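PDB 5BUD: decapping nuclease RAI1 from Candida albicans, which removes NAD caps from the 5' ends of RNAs using divalent metal ions, and binds and stimulates the exoribonuclease RAT1. Local coordinates for residues I346-L351 and E371-G376; D122-P127 and K135-L140. All coordinates share one frame; numbering follows the deposited sequence.

Contact 1: I346-L351 and E371-G376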
loop_
_atom_site.group_PDB
_atom_site.type_symbol
_atom_site.label_atom_id
_atom_site.label_comp_id
_atom_site.label_asym_id
_atom_site.label_seq_id
_atom_site.Cartn_x
_atom_site.Cartn_y
_atom_site.Cartn_z
ATOM N N ILE A 346 -18.805 -21.895 -3.563
ATOM C CA ILE A 346 -19.341 -22.680 -2.467
ATOM C C ILE A 346 -18.412 -22.578 -1.248
ATOM O O ILE A 346 -18.783 -22.932 -0.127
ATOM C CB ILE A 346 -19.567 -24.136 -2.968
ATOM C CG1 ILE A 346 -21.004 -24.553 -2.722
ATOM C CG2 ILE A 346 -18.520 -25.103 -2.455
ATOM C CD1 ILE A 346 -21.960 -23.828 -3.644
ATOM N N LYS A 347 -17.212 -22.054 -1.463
ATOM C CA LYS A 347 -16.263 -21.925 -0.371
ATOM C C LYS A 347 -15.283 -20.777 -0.521
ATOM O O LYS A 347 -15.317 -20.039 -1.505
ATOM C CB LYS A 347 -15.536 -23.243 -0.149
ATOM C CG LYS A 347 -15.058 -23.967 -1.379
ATOM C CD LYS A 347 -15.145 -25.452 -1.061
ATOM C CE LYS A 347 -14.148 -26.286 -1.829
ATOM N NZ LYS A 347 -14.524 -27.727 -1.677
ATOM N N SER A 348 -14.475 -20.622 0.527
ATOM C CA SER A 348 -13.444 -19.590 0.640
ATOM C C SER A 348 -12.208 -20.236 1.255
ATOM O O SER A 348 -12.288 -21.356 1.823
ATOM C CB SER A 348 -13.930 -18.507 1.577
ATOM O OG SER A 348 -15.102 -17.896 1.107
ATOM N N TYR A 349 -11.088 -19.512 1.185
ATOM C CA TYR A 349 -9.784 -20.010 1.614
ATOM C C TYR A 349 -8.979 -19.014 2.465
ATOM O O TYR A 349 -9.067 -17.799 2.278
ATOM C CB TYR A 349 -8.938 -20.384 0.397
ATOM C CG TYR A 349 -9.695 -21.253 -0.559
ATOM C CD1 TYR A 349 -9.580 -22.649 -0.523
ATOM C CD2 TYR A 349 -10.551 -20.686 -1.476
ATOM C CE1 TYR A 349 -10.309 -23.444 -1.404
ATOM C CE2 TYR A 349 -11.283 -21.467 -2.351
ATOM C CZ TYR A 349 -11.161 -22.837 -2.319
ATOM O OH TYR A 349 -11.898 -23.566 -3.228
ATOM N N ARG A 350 -8.174 -19.573 3.364
ATOM C CA ARG A 350 -7.142 -18.851 4.077
ATOM C C ARG A 350 -5.876 -19.028 3.287
ATOM O O ARG A 350 -5.513 -20.144 2.957
ATOM C CB ARG A 350 -6.875 -19.470 5.440
ATOM C CG ARG A 350 -7.907 -19.184 6.500
ATOM C CD ARG A 350 -7.298 -19.391 7.879
ATOM N NE ARG A 350 -7.728 -18.326 8.759
ATOM C CZ ARG A 350 -8.968 -18.190 9.227
ATOM N NH1 ARG A 350 -9.931 -19.066 8.917
ATOM N NH2 ARG A 350 -9.248 -17.158 10.007
ATOM N N LEU A 351 -5.204 -17.927 2.981
ATOM C CA LEU A 351 -3.876 -17.962 2.405
ATOM C C LEU A 351 -2.953 -17.468 3.514
ATOM O O LEU A 351 -3.129 -16.369 4.013
ATOM C CB LEU A 351 -3.791 -17.037 1.189
ATOM C CG LEU A 351 -2.451 -16.828 0.487
ATOM C CD1 LEU A 351 -1.818 -18.127 0.057
ATOM C CD2 LEU A 351 -2.641 -15.926 -0.723
ATOM N N GLU A 371 -19.488 -17.947 4.973
ATOM C CA GLU A 371 -20.743 -17.185 5.041
ATOM C C GLU A 371 -20.517 -15.733 5.414
ATOM O O GLU A 371 -21.084 -14.856 4.770
ATOM C CB GLU A 371 -21.771 -17.803 6.016
ATOM C CG GLU A 371 -23.001 -18.369 5.323
ATOM C CD GLU A 371 -22.682 -19.534 4.413
ATOM O OE1 GLU A 371 -23.414 -19.734 3.425
ATOM O OE2 GLU A 371 -21.695 -20.251 4.683
ATOM N N LYS A 372 -19.721 -15.463 6.441
ATOM C CA LYS A 372 -19.450 -14.069 6.799
ATOM C C LYS A 372 -18.793 -13.326 5.641
ATOM O O LYS A 372 -19.133 -12.175 5.362
ATOM C CB LYS A 372 -18.576 -13.951 8.045
ATOM C CG LYS A 372 -19.329 -14.226 9.334
ATOM C CD LYS A 372 -18.407 -14.180 10.544
ATOM C CE LYS A 372 -17.696 -15.505 10.765
ATOM N NZ LYS A 372 -16.999 -15.511 12.085
ATOM N N LEU A 373 -17.848 -13.992 4.980
ATOM C CA LEU A 373 -17.091 -13.345 3.915
ATOM C C LEU A 373 -18.031 -12.919 2.793
ATOM O O LEU A 373 -17.941 -11.793 2.256
ATOM C CB LEU A 373 -15.979 -14.266 3.395
ATOM C CG LEU A 373 -14.740 -14.319 4.320
ATOM C CD1 LEU A 373 -13.778 -15.408 3.900
ATOM C CD2 LEU A 373 -14.037 -12.964 4.392
ATOM N N ARG A 374 -18.940 -13.823 2.463
ATOM C CA ARG A 374 -19.807 -13.657 1.299
ATOM C C ARG A 374 -21.049 -12.829 1.609
ATOM O O ARG A 374 -21.707 -12.397 0.693
ATOM C CB ARG A 374 -20.198 -15.016 0.742
ATOM C CG ARG A 374 -19.032 -15.756 0.118
ATOM C CD ARG A 374 -19.456 -17.107 -0.434
ATOM N NE ARG A 374 -18.324 -17.785 -1.083
ATOM C CZ ARG A 374 -17.865 -17.505 -2.301
ATOM N NH1 ARG A 374 -18.455 -16.585 -3.041
ATOM N NH2 ARG A 374 -16.816 -18.157 -2.787
ATOM N N ASN A 375 -21.334 -12.582 2.889
ATOM C CA ASN A 375 -22.507 -11.784 3.294
ATOM C C ASN A 375 -22.164 -10.549 4.113
ATOM O O ASN A 375 -22.769 -10.308 5.173
ATOM C CB ASN A 375 -23.498 -12.670 4.067
ATOM C CG ASN A 375 -24.042 -13.787 3.221
ATOM O OD1 ASN A 375 -23.574 -14.923 3.290
ATOM N ND2 ASN A 375 -25.006 -13.458 2.369
ATOM N N GLY A 376 -21.198 -9.750 3.646
ATOM C CA GLY A 376 -20.914 -8.485 4.301
ATOM C C GLY A 376 -19.462 -8.200 4.616
ATOM O O GLY A 376 -19.031 -7.065 4.499
#
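Two backbone carbonyls grip NH2 of Arg374, one from Lys347 and the other from Pro127 on strand 121-128. The bond to Lys347 is short and almost straight: Arg374 NH2 lies 2.7 Å from Lys347 O with an N-H...O angle of 168°. The carbonyl oxygen sits within the guanidinium plane, at its edge, whereas the donor itself stands above the plane of the carbonyl. The arm gains its reach because CG of Arg374 lies anti to the carbonyl carbon and the chain runs extended from CG to NE; the last torsion (chi4 -78°) then swings the flat group off the line of the chain. It is held in that rotation by the two NH2 bonds and by NE, which is hydrogen-bonded to OD1 of Asn370, one turn earlier in the helix. That same oxygen accepts a hydrogen bond from the Ser348 hydroxyl, so Asn370 positions both the arginine and the serine, although Ser348 OG and Arg374 NE stay 3.9 Å apart. Over one face of the guanidinium lies the backbone nitrogen of Ile346, itself hydrogen-bonded to Asp344 OD1. Within the PD-(D/E)XK nuclease fold of this enzyme, strand 349-354 runs antiparallel to strands 121-128 and 359-364, and helix 367-377 packs beside the residues that lead into strand 349-354. The apolar part of the contact is small: one methyl of Leu373, CD1, meets CB of Ser348 at 3.9 Å and lies 4.0 Å from Ser348 OG. Leu373 also leans on Tyr124 and Val126, so this buried end of the contact continues onto strand 121-128. At the other end, the side chains of Ile346 and Lys347 leave the backbone away from the helix, and Ile346 is exposed.

Contact 2: D122-P127 and K135-L140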
loop_
_atom_site.group_PDB
_atom_site.type_symbol
_atom_site.label_atom_id
_atom_site.label_comp_id
_atom_site.label_asym_id
_atom_site.label_seq_id
_atom_site.Cartn_x
_atom_site.Cartn_y
_atom_site.Cartn_z
ATOM N N ASP A 122 -1.610 -13.361 6.681
ATOM C CA ASP A 122 -2.865 -14.095 6.828
ATOM C C ASP A 122 -3.960 -13.352 6.037
ATOM O O ASP A 122 -4.392 -12.242 6.417
ATOM C CB ASP A 122 -3.285 -14.268 8.300
ATOM C CG ASP A 122 -2.387 -15.249 9.080
ATOM O OD1 ASP A 122 -2.722 -16.451 9.151
ATOM O OD2 ASP A 122 -1.339 -14.827 9.623
ATOM N N LEU A 123 -4.409 -13.997 4.961
ATOM C CA LEU A 123 -5.392 -13.429 4.035
ATOM C C LEU A 123 -6.574 -14.399 3.844
ATOM O O LEU A 123 -6.486 -15.573 4.191
ATOM C CB LEU A 123 -4.752 -13.200 2.675
ATOM C CG LEU A 123 -3.400 -12.484 2.723
ATOM C CD1 LEU A 123 -2.713 -12.531 1.362
ATOM C CD2 LEU A 123 -3.587 -11.067 3.240
ATOM N N TYR A 124 -7.657 -13.871 3.294
ATOM C CA TYR A 124 -8.812 -14.647 2.889
ATOM C C TYR A 124 -8.946 -14.491 1.383
ATOM O O TYR A 124 -8.775 -13.386 0.867
ATOM C CB TYR A 124 -10.066 -14.107 3.610
ATOM C CG TYR A 124 -10.190 -14.490 5.064
ATOM C CD1 TYR A 124 -10.205 -15.831 5.471
ATOM C CD2 TYR A 124 -10.346 -13.510 6.039
ATOM C CE1 TYR A 124 -10.351 -16.161 6.820
ATOM C CE2 TYR A 124 -10.503 -13.830 7.370
ATOM C CZ TYR A 124 -10.519 -15.141 7.756
ATOM O OH TYR A 124 -10.670 -15.379 9.097
ATOM N N VAL A 125 -9.180 -15.605 0.687
ATOM C CA VAL A 125 -9.452 -15.647 -0.751
ATOM C C VAL A 125 -10.892 -16.134 -1.013
ATOM O O VAL A 125 -11.269 -17.252 -0.605
ATOM C CB VAL A 125 -8.515 -16.624 -1.451
ATOM C CG1 VAL A 125 -8.715 -16.590 -2.940
ATOM C CG2 VAL A 125 -7.073 -16.319 -1.105
ATOM N N VAL A 126 -11.657 -15.333 -1.733
ATOM C CA VAL A 126 -13.073 -15.599 -1.949
ATOM C C VAL A 126 -13.327 -15.559 -3.461
ATOM O O VAL A 126 -13.258 -14.499 -4.064
ATOM C CB VAL A 126 -13.962 -14.575 -1.217
ATOM C CG1 VAL A 126 -15.442 -14.832 -1.504
ATOM C CG2 VAL A 126 -13.690 -14.596 0.286
ATOM N N PRO A 127 -13.584 -16.724 -4.078
ATOM C CA PRO A 127 -13.924 -16.742 -5.497
ATOM C C PRO A 127 -15.356 -16.282 -5.724
ATOM O O PRO A 127 -16.288 -16.725 -4.999
ATOM C CB PRO A 127 -13.778 -18.211 -5.889
ATOM C CG PRO A 127 -13.094 -18.881 -4.751
ATOM C CD PRO A 127 -13.430 -18.088 -3.535
ATOM N N LYS A 135 -8.563 -10.332 0.668
ATOM C CA LYS A 135 -8.486 -9.370 1.728
ATOM C C LYS A 135 -7.728 -9.955 2.878
ATOM O O LYS A 135 -7.488 -11.175 2.959
ATOM C CB LYS A 135 -9.889 -8.911 2.218
ATOM C CG LYS A 135 -10.533 -9.815 3.248
ATOM C CD LYS A 135 -11.930 -9.348 3.666
ATOM C CE LYS A 135 -11.911 -8.106 4.525
ATOM N NZ LYS A 135 -11.540 -8.446 5.903
ATOM N N SER A 136 -7.314 -9.067 3.758
ATOM C CA SER A 136 -6.547 -9.470 4.904
ATOM C C SER A 136 -7.479 -9.968 5.986
ATOM O O SER A 136 -8.659 -9.559 6.066
ATOM C CB SER A 136 -5.734 -8.275 5.434
ATOM O OG SER A 136 -4.886 -8.707 6.497
ATOM N N ASP A 137 -6.937 -10.826 6.830
ATOM C CA ASP A 137 -7.606 -11.224 8.039
ATOM C C ASP A 137 -7.524 -10.081 9.038
ATOM O O ASP A 137 -6.533 -9.927 9.771
ATOM C CB ASP A 137 -7.000 -12.526 8.556
ATOM C CG ASP A 137 -7.710 -13.064 9.788
ATOM O OD1 ASP A 137 -8.324 -12.305 10.577
ATOM O OD2 ASP A 137 -7.621 -14.271 9.965
ATOM N N ASP A 138 -8.595 -9.298 9.073
ATOM C CA ASP A 138 -8.696 -8.133 9.949
ATOM C C ASP A 138 -8.504 -8.445 11.423
ATOM O O ASP A 138 -7.782 -7.724 12.110
ATOM C CB ASP A 138 -10.034 -7.430 9.744
ATOM C CG ASP A 138 -10.134 -6.782 8.385
ATOM O OD1 ASP A 138 -9.060 -6.464 7.809
ATOM O OD2 ASP A 138 -11.285 -6.599 7.902
ATOM N N GLU A 139 -9.113 -9.524 11.906
ATOM C CA GLU A 139 -9.029 -9.838 13.332
ATOM C C GLU A 139 -7.602 -10.200 13.733
ATOM O O GLU A 139 -7.087 -9.667 14.723
ATOM C CB GLU A 139 -10.037 -10.925 13.724
ATOM C CG GLU A 139 -11.467 -10.403 13.692
ATOM C CD GLU A 139 -12.524 -11.484 13.858
ATOM O OE1 GLU A 139 -12.190 -12.609 14.306
ATOM O OE2 GLU A 139 -13.702 -11.197 13.549
ATOM N N LEU A 140 -6.941 -11.058 12.957
ATOM C CA LEU A 140 -5.546 -11.377 13.232
ATOM C C LEU A 140 -4.632 -10.141 13.180
ATOM O O LEU A 140 -3.774 -9.971 14.042
ATOM C CB LEU A 140 -4.996 -12.473 12.301
ATOM C CG LEU A 140 -5.225 -13.928 12.708
ATOM C CD1 LEU A 140 -4.406 -14.842 11.811
ATOM C CD2 LEU A 140 -4.903 -14.174 14.187
#
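The beta hairpin of strands 121-128 and 131-136 leads directly into helix 138-155, and its tight part is the buried backbone ladder with the side chains beside it. Tyr124 and Lys135 form an antiparallel hydrogen-bonded pair: Tyr124 N reaches Lys135 O at 2.7 Å, nearly along the C=O axis, and Lys135 N returns to Tyr124 O at 3.1 Å. Beyond the non-hydrogen-bonded pair Leu123-Ser136, Asp137 N continues the ladder to Asp122 O at 2.9 Å. CD1 of Leu140 presses on the carboxylate of Asp122, 3.4 Å from its CG; the buried charge is answered by Arg144 and Lys352. Equally close, Tyr124 OH comes to 3.4 Å from Asp137 OD2; the side chains cross obliquely, with the ring and carboxylate planes only 26° apart. More open is the start of the helix, where Asp138 is partly exposed and Glu139 exposed. The buried stem of Lys135 curls forward along its own segment toward that side, its amine bonding to Ser136 O and forming a salt bridge, Lys135 NZ to Asp138 OD2, of 2.7 Å. Asp137 is the N-cap: with CG anti to its backbone N, its OD1 receives Leu140 N at 3.0 Å from above the carboxylate plane, the N-H...O angle being 178°.

Overall arrangement
Strand 121-128 is common ground for both contacts, whose centres lie 9 Å apart: it pairs with strand 131-136 in contact 2 and with strand 349-354 of contact 1, where Val125 N lies 2.7 Å from Tyr349 O. A second join is the bond from Arg374 to Pro127, which ties helix 367-377 to the end of strand 121-128. Arg350 forms a third, its NH2 making a long, weak ion pair with Asp137 OD2. Neither contact belongs to the manganese sites, whose ligands include Glu224, Asp226, Glu245 and Leu246; the nearest atoms are about 12 Å from the bound RNA for contact 2 and about 19 Å for contact 1.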